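Local atomic coordinates of NMB1025 protein (Neisseria meningitidis serogroup B, PDB entry 3KJJ), a protein that is of unknown function but belongs to the YjgF (RutC) family of small trimeric proteins, some of whose members hydrolyse reactive enamine and imine intermediates. Residues Leu51-Asp55 with Val87-Trp91; Cys61-His67 with Ala120-Asp124; Val72-Met78 with Arg100-Arg106. All blocks are in the same frame, centred on the assembly; numbering follows the deposited sequence. Where two conformers were deposited one is given.

Contact 1 (Leu51-Asp55 with Val87-Trp91); sequences LAQID and VWDAW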
loop_
_atom_site.group_PDB
_atom_site.type_symbol
_atom_site.label_atom_id
_atom_site.label_comp_id
_atom_site.label_asym_id
_atom_site.label_seq_id
_atom_site.Cartn_x
_atom_site.Cartn_y
_atom_site.Cartn_z
ATOM N N LEU B 51 8.281 -9.127 12.862
ATOM C CA LEU B 51 8.207 -7.949 13.730
ATOM C C LEU B 51 9.571 -7.537 14.316
ATOM O O LEU B 51 9.829 -6.345 14.495
ATOM C CB LEU B 51 7.111 -8.100 14.794
ATOM C CG LEU B 51 5.681 -8.264 14.232
ATOM C CD1 LEU B 51 4.684 -8.664 15.306
ATOM C CD2 LEU B 51 5.184 -7.012 13.492
ATOM N N ALA B 52 10.449 -8.509 14.574
ATOM C CA ALA B 52 11.815 -8.231 15.053
ATOM C C ALA B 52 12.689 -7.552 13.998
ATOM O O ALA B 52 13.415 -6.598 14.297
ATOM C CB ALA B 52 12.491 -9.517 15.589
ATOM N N GLN B 53 12.583 -8.017 12.756
ATOM C CA GLN B 53 13.167 -7.325 11.604
ATOM C C GLN B 53 12.673 -5.894 11.480
ATOM O O GLN B 53 13.469 -4.971 11.264
ATOM C CB GLN B 53 12.817 -8.059 10.310
ATOM C CG GLN B 53 13.487 -9.404 10.140
ATOM C CD GLN B 53 13.032 -10.083 8.869
ATOM O OE1 GLN B 53 13.242 -9.572 7.779
ATOM N NE2 GLN B 53 12.387 -11.236 9.011
ATOM N N ILE B 54 11.358 -5.709 11.602
ATOM C CA ILE B 54 10.780 -4.380 11.479
ATOM C C ILE B 54 11.380 -3.451 12.528
ATOM O O ILE B 54 11.801 -2.331 12.194
ATOM C CB ILE B 54 9.222 -4.405 11.478
ATOM C CG1 ILE B 54 8.721 -4.905 10.112
ATOM C CG2 ILE B 54 8.664 -3.016 11.771
ATOM C CD1 ILE B 54 7.275 -5.413 10.074
ATOM N N ASP B 55 11.456 -3.943 13.768
ATOM C CA ASP B 55 12.106 -3.236 14.871
ATOM C C ASP B 55 13.523 -2.810 14.474
ATOM O O ASP B 55 13.902 -1.665 14.674
ATOM C CB ASP B 55 12.174 -4.102 16.136
ATOM C CG ASP B 55 10.827 -4.254 16.838
ATOM O OD1 ASP B 55 9.912 -3.432 16.611
ATOM O OD2 ASP B 55 10.700 -5.202 17.646
ATOM N N VAL B 87 0.366 -12.330 18.271
ATOM C CA VAL B 87 1.722 -11.827 18.332
ATOM C C VAL B 87 1.738 -10.319 18.043
ATOM O O VAL B 87 2.366 -9.553 18.775
ATOM C CB VAL B 87 2.671 -12.651 17.427
ATOM C CG1 VAL B 87 4.074 -12.043 17.393
ATOM C CG2 VAL B 87 2.712 -14.106 17.922
ATOM N N TRP B 88 1.030 -9.912 16.990
ATOM C CA TRP B 88 0.853 -8.500 16.644
ATOM C C TRP B 88 0.326 -7.678 17.815
ATOM O O TRP B 88 0.912 -6.652 18.153
ATOM C CB TRP B 88 -0.086 -8.371 15.441
ATOM C CG TRP B 88 -0.499 -6.975 15.104
ATOM C CD1 TRP B 88 -1.605 -6.325 15.549
ATOM C CD2 TRP B 88 0.177 -6.066 14.222
ATOM N NE1 TRP B 88 -1.661 -5.062 15.009
ATOM C CE2 TRP B 88 -0.576 -4.874 14.196
ATOM C CE3 TRP B 88 1.358 -6.136 13.478
ATOM C CZ2 TRP B 88 -0.199 -3.760 13.435
ATOM C CZ3 TRP B 88 1.738 -5.025 12.721
ATOM C CH2 TRP B 88 0.959 -3.854 12.712
ATOM N N ASP B 89 -0.765 -8.144 18.429
ATOM C CA ASP B 89 -1.405 -7.463 19.563
ATOM C C ASP B 89 -0.477 -7.210 20.740
ATOM O O ASP B 89 -0.590 -6.174 21.398
ATOM C CB ASP B 89 -2.637 -8.233 20.053
ATOM C CG ASP B 89 -3.783 -8.178 19.072
ATOM O OD1 ASP B 89 -3.675 -7.448 18.063
ATOM O OD2 ASP B 89 -4.794 -8.868 19.311
ATOM N N ALA B 90 0.415 -8.164 21.007
ATOM C CA ALA B 90 1.421 -8.055 22.072
ATOM C C ALA B 90 2.575 -7.117 21.706
ATOM O O ALA B 90 3.201 -6.519 22.587
ATOM C CB ALA B 90 1.964 -9.437 22.430
ATOM N N TRP B 91 2.840 -6.991 20.411
ATOM C CA TRP B 91 3.985 -6.226 19.903
ATOM C C TRP B 91 3.671 -4.749 19.736
ATOM O O TRP B 91 4.496 -3.917 20.106
ATOM C CB TRP B 91 4.494 -6.824 18.595
ATOM C CG TRP B 91 5.555 -6.022 17.848
ATOM C CD1 TRP B 91 6.907 -6.089 18.024
ATOM C CD2 TRP B 91 5.339 -5.090 16.775
ATOM N NE1 TRP B 91 7.545 -5.237 17.149
ATOM C CE2 TRP B 91 6.608 -4.618 16.367
ATOM C CE3 TRP B 91 4.192 -4.603 16.123
ATOM C CZ2 TRP B 91 6.764 -3.682 15.338
ATOM C CZ3 TRP B 91 4.343 -3.685 15.105
ATOM C CH2 TRP B 91 5.627 -3.225 14.722
#
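Leu-51 and Trp-91 form the apolar centre. The CD2 methyl of Leu-51 sits over one face of the Trp-91 indole, 3.6 Å from the centroid of its six-membered ring and near the ring normal, a CH-pi contact. Leu-51 CD1 lies 3.8 Å from Trp-91 CG and also reaches Val-87 CG1, while CD2 touches a second indole at Trp-88 CE3 (3.9 Å), so the two methyls together meet three side chains. Trp-91 comes this far because its CG is anti to the backbone N (chi1 172°), which carries the long ring across to helix 43-60. Ile-54 CG2 approaches Trp-91 CZ2 at 4.1 Å, the side chains crossing at about a right angle. At the polar edge the indole N-H of Trp-91 is shared by both carboxylate oxygens of Asp-55. Trp-91 NE1 is 3.0 Å from Asp-55 OD1 and 3.2 Å from Asp-55 OD2; the longer bond is the straighter (159° against 137°), and its acceptor lies in the ring plane. Both oxygens are met on the syn side but from out of the carboxylate plane, a fork that, with the leucine, helps to set the indole's rotation. Lys-65 adds a cation-pi contact to Trp-91. Segments 51-55 and 87-91 run in the same general direction, inclined, axes 12.2 Å apart, a gap large side chains fill; two helices packed beside a beta-sheet are characteristic of the chorismate mutase-like fold of YjgF proteins.

Contact 2 (Cys61-His67 with Ala120-Asp124); sequences CGSDKAH and AVKRD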
loop_
_atom_site.group_PDB
_atom_site.type_symbol
_atom_site.label_atom_id
_atom_site.label_comp_id
_atom_site.label_asym_id
_atom_site.label_seq_id
_atom_site.Cartn_x
_atom_site.Cartn_y
_atom_site.Cartn_z
ATOM N N CYS B 61 16.362 3.570 10.752
ATOM C CA CYS B 61 15.804 4.790 10.132
ATOM C C CYS B 61 15.480 5.939 11.093
ATOM O O CYS B 61 14.963 6.985 10.671
ATOM C CB CYS B 61 14.550 4.455 9.316
ATOM S SG CYS B 61 14.831 3.282 7.983
ATOM N N GLY B 62 15.770 5.753 12.379
ATOM C CA GLY B 62 15.466 6.776 13.377
ATOM C C GLY B 62 13.985 6.799 13.707
ATOM O O GLY B 62 13.418 7.848 14.008
ATOM N N SER B 63 13.359 5.630 13.621
ATOM C CA SER B 63 11.959 5.462 13.962
ATOM C C SER B 63 11.841 4.296 14.932
ATOM O O SER B 63 12.848 3.756 15.404
ATOM C CB SER B 63 11.134 5.176 12.704
ATOM O OG SER B 63 9.737 5.288 12.943
ATOM N N ASP B 64 10.601 3.920 15.225
ATOM C CA ASP B 64 10.310 2.725 15.997
ATOM C C ASP B 64 8.844 2.365 15.791
ATOM O O ASP B 64 8.117 3.064 15.067
ATOM C CB ASP B 64 10.630 2.921 17.487
ATOM C CG ASP B 64 9.945 4.135 18.068
ATOM O OD1 ASP B 64 8.717 4.262 17.878
ATOM O OD2 ASP B 64 10.636 4.961 18.710
ATOM N N LYS B 65 8.414 1.282 16.430
ATOM C CA LYS B 65 7.063 0.742 16.229
ATOM C C LYS B 65 5.969 1.701 16.708
ATOM O O LYS B 65 4.869 1.718 16.162
ATOM C CB LYS B 65 6.939 -0.662 16.863
ATOM C CG LYS B 65 6.881 -0.703 18.387
ATOM C CD LYS B 65 7.420 -2.016 18.946
ATOM C CE LYS B 65 7.156 -2.109 20.446
ATOM N NZ LYS B 65 7.300 -3.502 20.969
ATOM N N ALA B 66 6.298 2.528 17.699
ATOM C CA ALA B 66 5.376 3.543 18.216
ATOM C C ALA B 66 5.254 4.718 17.248
ATOM O O ALA B 66 4.571 5.691 17.528
ATOM C CB ALA B 66 5.846 4.024 19.588
ATOM N N HIS B 67 5.931 4.620 16.107
ATOM C CA HIS B 67 5.864 5.647 15.073
ATOM C C HIS B 67 5.559 5.064 13.704
ATOM O O HIS B 67 5.892 5.665 12.686
ATOM C CB HIS B 67 7.152 6.478 15.048
ATOM C CG HIS B 67 7.332 7.325 16.268
ATOM N ND1 HIS B 67 7.832 6.824 17.450
ATOM C CD2 HIS B 67 7.052 8.629 16.499
ATOM C CE1 HIS B 67 7.857 7.785 18.356
ATOM N NE2 HIS B 67 7.390 8.890 17.805
ATOM N N ALA B 120 6.173 4.369 8.051
ATOM C CA ALA B 120 6.430 4.944 9.362
ATOM C C ALA B 120 6.942 6.367 9.231
ATOM O O ALA B 120 7.145 6.872 8.121
ATOM C CB ALA B 120 7.438 4.077 10.154
ATOM N N VAL B 121 7.120 7.016 10.372
ATOM C CA VAL B 121 7.655 8.370 10.391
ATOM C C VAL B 121 8.957 8.435 11.195
ATOM O O VAL B 121 9.125 7.728 12.185
ATOM C CB VAL B 121 6.595 9.414 10.862
ATOM C CG1 VAL B 121 6.340 9.329 12.355
ATOM C CG2 VAL B 121 7.004 10.828 10.457
ATOM N N LYS B 122 9.885 9.263 10.724
ATOM C CA LYS B 122 11.131 9.523 11.418
ATOM C C LYS B 122 10.833 10.409 12.629
ATOM O O LYS B 122 10.143 11.423 12.494
ATOM C CB LYS B 122 12.107 10.225 10.466
ATOM C CG LYS B 122 13.525 10.390 10.995
ATOM C CD LYS B 122 14.410 11.074 9.955
ATOM C CE LYS B 122 15.760 11.450 10.537
ATOM N NZ LYS B 122 16.749 11.751 9.458
ATOM N N ARG B 123 11.337 10.017 13.803
ATOM C CA ARG B 123 11.174 10.807 15.021
ATOM C C ARG B 123 11.821 12.181 14.889
ATOM O O ARG B 123 12.917 12.306 14.348
ATOM C CB ARG B 123 11.784 10.078 16.221
ATOM C CG ARG B 123 10.865 9.068 16.870
ATOM C CD ARG B 123 11.558 8.339 18.007
ATOM N NE ARG B 123 12.439 7.281 17.515
ATOM C CZ ARG B 123 13.708 7.116 17.879
ATOM N NH1 ARG B 123 14.413 6.118 17.366
ATOM N NH2 ARG B 123 14.269 7.936 18.760
ATOM N N ASP B 124 11.136 13.202 15.388
ATOM C CA ASP B 124 11.747 14.527 15.508
ATOM C C ASP B 124 12.685 14.513 16.717
ATOM O O ASP B 124 12.403 13.858 17.726
ATOM C CB ASP B 124 10.683 15.615 15.691
ATOM C CG ASP B 124 9.855 15.845 14.437
ATOM O OD1 ASP B 124 8.618 15.939 14.559
ATOM O OD2 ASP B 124 10.435 15.931 13.333
HETATM O O HOH W 1 14.949 9.928 14.474
#
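In the conformer described, a bend at chi3 (-79°) turns the end of the Arg-123 side chain back across the 61-67 loop, while the first torsion of His-67 (chi1 -68°, CG beside the backbone N) sets the imidazole under the arginine's aliphatic part. Arg-123 has a second conformer, so its side-chain contacts may be held only part of the time. Arg-123 CG lies over the centre of the His-67 ring, 3.6 Å from its centroid, a CH-pi contact to which the long methylene chain is well suited. Arg-123 NE comes within 3.2 Å of Asp-64 OD2. This salt bridge rests on charge alone, since the oxygen is well out of the guanidinium plane. The other oxygen of Asp-64, OD1, accepts a nearly straight bond (177°) from His-67 ND1 at 2.7 Å. The loop begins with a Schellman motif: Gly-62, the first to leave helix 43-60, takes a positive phi, easy without a side chain, and the chain turns towards strand 68-75, the sheet neighbour of strand 114-121. Ser-63 and His-67 tie it to the latter strand. Ser-63 OG donates to Val-121 O at 2.6 Å from above the carbonyl plane, and Val-121 N donates to His-67 O at 2.9 Å. Gly-62 O accepts from Arg-123 N at 3.0 Å and also from a water that bridges to Arg-123 O. Ile-11 of the second subunit packs against His-67 and Val-121.

Contact 3 (Val72-Met78 with Arg100-Arg106); sequences VIYLRDM and RACVEAR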
loop_
_atom_site.group_PDB
_atom_site.type_symbol
_atom_site.label_atom_id
_atom_site.label_comp_id
_atom_site.label_asym_id
_atom_site.label_seq_id
_atom_site.Cartn_x
_atom_site.Cartn_y
_atom_site.Cartn_z
ATOM N N VAL B 72 0.391 -3.249 6.314
ATOM C CA VAL B 72 -0.394 -4.202 5.546
ATOM C C VAL B 72 0.207 -5.562 5.831
ATOM O O VAL B 72 1.424 -5.753 5.728
ATOM C CB VAL B 72 -0.387 -3.914 4.036
ATOM C CG1 VAL B 72 -1.346 -4.867 3.302
ATOM C CG2 VAL B 72 -0.774 -2.483 3.766
ATOM N N ILE B 73 -0.662 -6.487 6.226
ATOM C CA ILE B 73 -0.262 -7.822 6.604
ATOM C C ILE B 73 -0.856 -8.758 5.580
ATOM O O ILE B 73 -2.070 -8.776 5.374
ATOM C CB ILE B 73 -0.768 -8.199 8.011
ATOM C CG1 ILE B 73 -0.207 -7.229 9.063
ATOM C CG2 ILE B 73 -0.378 -9.657 8.364
ATOM C CD1 ILE B 73 -0.993 -7.253 10.384
ATOM N N TYR B 74 0.026 -9.488 4.916
ATOM C CA TYR B 74 -0.365 -10.459 3.930
ATOM C C TYR B 74 -0.188 -11.816 4.604
ATOM O O TYR B 74 0.882 -12.114 5.119
ATOM C CB TYR B 74 0.523 -10.325 2.694
ATOM C CG TYR B 74 0.436 -8.991 1.976
ATOM C CD1 TYR B 74 -0.656 -8.677 1.164
ATOM C CD2 TYR B 74 1.463 -8.045 2.090
ATOM C CE1 TYR B 74 -0.734 -7.454 0.505
ATOM C CE2 TYR B 74 1.387 -6.830 1.443
ATOM C CZ TYR B 74 0.291 -6.540 0.652
ATOM O OH TYR B 74 0.225 -5.335 0.001
ATOM N N LEU B 75 -1.245 -12.614 4.638
ATOM C CA LEU B 75 -1.126 -13.999 5.093
ATOM C C LEU B 75 -1.349 -14.919 3.913
ATOM O O LEU B 75 -2.195 -14.641 3.066
ATOM C CB LEU B 75 -2.151 -14.319 6.186
ATOM C CG LEU B 75 -2.027 -13.597 7.527
ATOM C CD1 LEU B 75 -3.305 -13.822 8.341
ATOM C CD2 LEU B 75 -0.797 -14.071 8.307
ATOM N N ARG B 76 -0.594 -16.013 3.872
ATOM C CA ARG B 76 -0.762 -17.043 2.861
ATOM C C ARG B 76 -2.128 -17.717 3.007
ATOM O O ARG B 76 -2.769 -18.098 2.018
ATOM C CB ARG B 76 0.357 -18.081 2.974
ATOM C CG ARG B 76 0.158 -19.281 2.057
ATOM C CD ARG B 76 1.183 -20.376 2.279
ATOM N NE ARG B 76 1.026 -21.435 1.283
ATOM C CZ ARG B 76 1.418 -21.352 0.014
ATOM N NH1 ARG B 76 2.011 -20.257 -0.439
ATOM N NH2 ARG B 76 1.232 -22.378 -0.807
ATOM N N ASP B 77 -2.560 -17.833 4.254
ATOM C CA ASP B 77 -3.746 -18.558 4.621
ATOM C C ASP B 77 -4.462 -17.825 5.772
ATOM O O ASP B 77 -3.968 -17.805 6.890
ATOM C CB ASP B 77 -3.336 -19.982 5.035
ATOM C CG ASP B 77 -4.523 -20.894 5.236
ATOM O OD1 ASP B 77 -4.465 -22.069 4.827
ATOM O OD2 ASP B 77 -5.521 -20.434 5.810
HETATM N N MSE B 78 -5.626 -17.233 5.487
HETATM C CA MSE B 78 -6.399 -16.473 6.493
HETATM C C MSE B 78 -6.810 -17.315 7.707
HETATM O O MSE B 78 -7.268 -16.782 8.714
HETATM C CB MSE B 78 -7.618 -15.775 5.858
HETATM C CG MSE B 78 -8.353 -14.739 6.772
HETATM SE SE MSE B 78 -7.293 -13.133 7.282
HETATM C CE MSE B 78 -6.806 -12.605 5.496
ATOM N N ARG B 100 -4.161 -0.355 9.756
ATOM C CA ARG B 100 -3.811 -1.740 9.444
ATOM C C ARG B 100 -4.804 -2.325 8.454
ATOM O O ARG B 100 -5.981 -1.983 8.469
ATOM C CB ARG B 100 -3.794 -2.586 10.719
ATOM C CG ARG B 100 -2.985 -3.862 10.611
ATOM C CD ARG B 100 -3.129 -4.748 11.835
ATOM N NE ARG B 100 -4.250 -5.674 11.705
ATOM C CZ ARG B 100 -4.320 -6.880 12.261
ATOM N NH1 ARG B 100 -3.317 -7.364 12.998
ATOM N NH2 ARG B 100 -5.397 -7.620 12.051
ATOM N N ALA B 101 -4.304 -3.177 7.572
ATOM C CA ALA B 101 -5.161 -3.992 6.724
ATOM C C ALA B 101 -4.583 -5.398 6.683
ATOM O O ALA B 101 -3.366 -5.587 6.731
ATOM C CB ALA B 101 -5.275 -3.386 5.326
ATOM N N CYS B 102 -5.452 -6.400 6.631
ATOM C CA CYS B 102 -4.965 -7.771 6.580
ATOM C C CYS B 102 -5.707 -8.507 5.491
ATOM O O CYS B 102 -6.932 -8.567 5.518
ATOM C CB CYS B 102 -5.111 -8.488 7.923
ATOM S SG CYS B 102 -4.375 -10.145 7.908
ATOM N N VAL B 103 -4.958 -9.014 4.515
ATOM C CA VAL B 103 -5.550 -9.696 3.360
ATOM C C VAL B 103 -4.827 -11.013 3.077
ATOM O O VAL B 103 -3.703 -11.228 3.520
ATOM C CB VAL B 103 -5.622 -8.798 2.070
ATOM C CG1 VAL B 103 -6.306 -7.457 2.365
ATOM C CG2 VAL B 103 -4.247 -8.569 1.451
ATOM N N GLU B 104 -5.499 -11.903 2.360
ATOM C CA GLU B 104 -4.905 -13.177 2.019
ATOM C C GLU B 104 -4.211 -13.073 0.675
ATOM O O GLU B 104 -4.837 -12.729 -0.323
ATOM C CB GLU B 104 -5.963 -14.274 1.990
ATOM C CG GLU B 104 -5.376 -15.664 2.221
ATOM C CD GLU B 104 -6.380 -16.762 1.957
ATOM O OE1 GLU B 104 -6.692 -17.525 2.894
ATOM O OE2 GLU B 104 -6.852 -16.857 0.810
ATOM N N ALA B 105 -2.915 -13.368 0.661
ATOM C CA ALA B 105 -2.129 -13.371 -0.571
ATOM C C ALA B 105 -0.949 -14.307 -0.417
ATOM O O ALA B 105 -0.257 -14.275 0.599
ATOM C CB ALA B 105 -1.638 -11.969 -0.895
ATOM N N ARG B 106 -0.707 -15.136 -1.432
ATOM C CA ARG B 106 0.428 -16.055 -1.406
ATOM C C ARG B 106 1.748 -15.308 -1.615
ATOM O O ARG B 106 1.823 -14.375 -2.414
ATOM C CB ARG B 106 0.258 -17.155 -2.456
ATOM C CG ARG B 106 -0.923 -18.069 -2.171
ATOM C CD ARG B 106 -0.838 -19.347 -2.970
ATOM N NE ARG B 106 -1.560 -20.430 -2.309
ATOM C CZ ARG B 106 -1.478 -21.710 -2.658
ATOM N NH1 ARG B 106 -0.702 -22.087 -3.668
ATOM N NH2 ARG B 106 -2.167 -22.616 -1.990
#
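Arg-76 lays its guanidinium flat on that of Arg-106, the two centres 4.0 Å apart and the planes inclined by 27°, with NH2 of Arg-76 over the middle of its partner. Both chains are extended from CG to NE, which brings two long side chains together just past the ends of strands 72-75 and 100-104. Before that point the strands pair in parallel. Ile-73 N donates to Ala-101 O at 2.9 Å, Val-103 N to Ile-73 O, Leu-75 N to Val-103 O, and Ala-105 N to Leu-75 O at 2.8 Å. This is the parallel pair of a beta-alpha-beta unit, with helix 81-91 as its connection. On one face Tyr-74 and Val-103 lie side by side, pointing the same way, with Tyr-74 CD1 3.6 Å from Val-103 CG2; Val-103 of the third subunit also packs on Tyr-74. On the other face the slim Cys-102 fits between larger neighbours, its SG 3.9 Å from Leu-75 CD1 and also near Ile-73 CG2. Here too Ile-73 CD1 rests over the guanidinium face of Arg-100, whose NH1 is hydrogen-bonded to Asn-85. Where the first strand turns away, Glu-104 OE1 uses its anti lone pair to take the N-H of Met-78 at 2.8 Å, an almost straight bond (177°). The selenomethionine chain of Met-78, bent at chi2 and chi3, brings CE to 3.5 Å from Val-103 C. The chemistry changes along the pair: backbone hydrogen bonds and mostly apolar side chains hold the strand region, Glu-104 ties down the departing chain, and the flat arginine stack probably carries some like-charge cost, which solvent or counter-ions may lessen. Since both arginines touch crystal neighbours, the lattice may help to hold that stack.

From the N terminus, contact 1 opens first, on helix 43-60, followed by contact 2 in the loop after that helix and contact 3 on strand 68-75. Contact 1 closes at the end of helix 81-91, before either of the others, so it crosses both. Contact 3 closes next, on strand 99-104, and contact 2 last, at the end of strand 114-121, so its span encloses contact 3. Contact 1 joins the two helices, contact 3 the parallel pair at the edge of this chain's sheet, where the second subunit adjoins, and contact 2 the helix-to-strand loop to the C-terminal strand. Trp-88 links contact 1 to contact 3, and Lys-65 links contact 2 to Trp-91; contacts 2 and 3 do not touch.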